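Local coordinates for protein anti-sigma-E factor RseA (PDB 1OR7) that holds the extracytoplasmic function sigma factor sigma-E inactive as an anti-sigma factor until regulated intramembrane proteolysis releases it, at residues D46-E49 / V50-F53. Residues are numbered along the deposited sequence; the frame is centred on the assembly and turned at random.
Sequences DTPE and VLHF
Leu51 reaches back across the inside of the bend and sets one methyl group, CD2, against Thr47 and Pro48. This apolar contact between residues three and four apart is local. Leu51 CD2 lies 4.0 Å from Thr47 CG2, and the same methyl is 4.0 Å from Pro48 CD. The leucine side chain runs obliquely to that of Thr47 and at about a right angle to the proline ring. Its CG stands beside the backbone N, opposite the carbonyl carbon (chi1 -68°), and from there the CD2 branch can turn back toward the loop. Thr47 presents its methyl rather than its hydroxyl to the leucine: OG1 sits between the backbone N and the carbonyl carbon, whereas CG2 is anti to the carbonyl carbon.

Side chain also meets backbone. Pro48 CG lies 3.4 Å from Val50 O, and Pro48 CB is 3.8 Å from the same oxygen. CB and CG of the ring thus sit against the oxygen of Val50, while CD meets the leucine.

The direction of the chain changes at Glu49, whose phi and psi are -67° and -41°. Pro48 before it and Val50 after it are both extended. The side chains of Glu49 and Val50 leave the bend outward, though each CB still touches the adjoining backbone. Pro48 O and Val50 N are 3.5 Å apart, but the angle is too poor for a hydrogen bond.

The bend belongs to the N-terminal cytoplasmic region of RseA, which suffices to repress sigma-E. It lies between helix 27-44 and strand 50-52, with helix 55-64 following. Thr47 also touches Asp41 of helix 27-44. A polar side chain of the other protein's chain hydrogen-bonds Pro48 O. The bend leads into strand 50-52, which pairs antiparallel with a strand of that chain and carries the sheet across the interface.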
ATOM      1  N   ASP B  46      -7.979   3.637  -1.717  1.00 16.59           N
ATOM      2  CA  ASP B  46      -7.496   2.267  -1.734  1.00 16.01           C
ATOM      3  C   ASP B  46      -7.216   1.740  -0.327  1.00 16.24           C
ATOM      4  O   ASP B  46      -6.063   1.354  -0.000  1.00 15.16           O
ATOM      5  CB  ASP B  46      -6.177   2.213  -2.502  1.00 16.84           C
ATOM      6  CG  ASP B  46      -6.358   2.359  -4.014  1.00 17.00           C
ATOM      7  OD1 ASP B  46      -7.401   1.958  -4.521  1.00 14.43           O
ATOM      8  OD2 ASP B  46      -5.500   2.863  -4.756  1.00 17.41           O
ATOM      9  N   THR B  47      -8.230   1.780   0.524  1.00 15.81           N
ATOM     10  CA  THR B  47      -8.113   1.350   1.919  1.00 15.10           C
ATOM     11  C   THR B  47      -9.296   0.502   2.317  1.00 14.14           C
ATOM     12  O   THR B  47     -10.382   0.604   1.758  1.00 13.48           O
ATOM     13  CB  THR B  47      -8.077   2.561   2.850  1.00 15.51           C
ATOM     14  OG1 THR B  47      -9.202   3.411   2.565  1.00 16.01           O
ATOM     15  CG2 THR B  47      -6.870   3.445   2.568  1.00 15.68           C
ATOM     16  N   PRO B  48      -9.099  -0.373   3.276  1.00 12.82           N
ATOM     17  CA  PRO B  48     -10.233  -1.108   3.798  1.00 12.76           C
ATOM     18  C   PRO B  48     -10.902  -0.127   4.751  1.00 12.04           C
ATOM     19  O   PRO B  48     -10.432   0.988   4.911  1.00 12.78           O
ATOM     20  CB  PRO B  48      -9.601  -2.256   4.583  1.00 12.61           C
ATOM     21  CG  PRO B  48      -8.173  -1.892   4.776  1.00 13.05           C
ATOM     22  CD  PRO B  48      -7.845  -0.689   3.962  1.00 12.73           C
ATOM     23  N   GLU B  49     -11.965  -0.540   5.387  1.00 12.02           N
ATOM     24  CA  GLU B  49     -12.649   0.303   6.350  1.00 11.53           C
ATOM     25  C   GLU B  49     -11.758   0.543   7.575  1.00 11.07           C
ATOM     26  O   GLU B  49     -11.700   1.644   8.120  1.00 11.21           O
ATOM     27  CB  GLU B  49     -13.955  -0.381   6.748  1.00 12.24           C
ATOM     28  CG  GLU B  49     -14.817   0.425   7.708  1.00 13.19           C
ATOM     29  CD  GLU B  49     -16.270  -0.019   7.770  1.00 17.83           C
ATOM     30  OE1 GLU B  49     -16.587  -1.037   8.450  1.00 15.28           O
ATOM     31  OE2 GLU B  49     -17.111   0.684   7.160  1.00 20.72           O
ATOM     32  N   VAL B  50     -11.073  -0.497   8.014  1.00 10.47           N
ATOM     33  CA  VAL B  50     -10.206  -0.386   9.146  1.00 10.02           C
ATOM     34  C   VAL B  50      -8.774  -0.640   8.683  1.00 10.68           C
ATOM     35  O   VAL B  50      -8.463  -1.696   8.136  1.00 11.57           O
ATOM     36  CB  VAL B  50     -10.563  -1.404  10.211  1.00 10.22           C
ATOM     37  CG1 VAL B  50      -9.657  -1.265  11.402  1.00 10.83           C
ATOM     38  CG2 VAL B  50     -12.006  -1.245  10.691  1.00  9.08           C
ATOM     39  N   LEU B  51      -7.915   0.356   8.871  1.00 10.68           N
ATOM     40  CA  LEU B  51      -6.520   0.230   8.573  1.00 10.63           C
ATOM     41  C   LEU B  51      -5.795  -0.508   9.685  1.00 10.95           C
ATOM     42  O   LEU B  51      -6.013  -0.251  10.858  1.00 10.03           O
ATOM     43  CB  LEU B  51      -5.898   1.606   8.484  1.00 11.46           C
ATOM     44  CG  LEU B  51      -6.369   2.431   7.297  1.00 11.61           C
ATOM     45  CD1 LEU B  51      -6.073   3.867   7.573  1.00 13.85           C
ATOM     46  CD2 LEU B  51      -5.687   1.948   6.056  1.00 13.24           C
ATOM     47  N   HIS B  52      -4.931  -1.432   9.298  1.00 11.80           N
ATOM     48  CA  HIS B  52      -4.065  -2.110  10.219  1.00 13.34           C
ATOM     49  C   HIS B  52      -2.649  -1.671   9.894  1.00 14.48           C
ATOM     50  O   HIS B  52      -2.247  -1.683   8.744  1.00 15.82           O
ATOM     51  CB  HIS B  52      -4.198  -3.600  10.010  1.00 13.39           C
ATOM     52  CG  HIS B  52      -5.501  -4.150  10.482  1.00 13.69           C
ATOM     53  ND1 HIS B  52      -5.613  -4.910  11.625  1.00 14.67           N
ATOM     54  CD2 HIS B  52      -6.748  -4.043   9.976  1.00 12.54           C
ATOM     55  CE1 HIS B  52      -6.873  -5.241  11.808  1.00 14.16           C
ATOM     56  NE2 HIS B  52      -7.582  -4.732  10.820  1.00 14.57           N
ATOM     57  N   PHE B  53      -1.875  -1.299  10.889  1.00 15.96           N
ATOM     58  CA  PHE B  53      -0.534  -0.791  10.611  1.00 16.77           C
ATOM     59  C   PHE B  53       0.567  -1.799  10.863  1.00 17.46           C
ATOM     60  O   PHE B  53       1.744  -1.434  10.822  1.00 19.18           O
ATOM     61  CB  PHE B  53      -0.263   0.443  11.467  1.00 16.67           C
ATOM     62  CG  PHE B  53      -1.135   1.584  11.142  1.00 17.32           C
ATOM     63  CD1 PHE B  53      -2.002   2.096  12.072  1.00 20.23           C
ATOM     64  CD2 PHE B  53      -1.081   2.158   9.897  1.00 19.03           C
ATOM     65  CE1 PHE B  53      -2.818   3.164  11.760  1.00 22.29           C
ATOM     66  CE2 PHE B  53      -1.880   3.198   9.576  1.00 20.83           C
ATOM     67  CZ  PHE B  53      -2.769   3.706  10.495  1.00 19.90           C
TER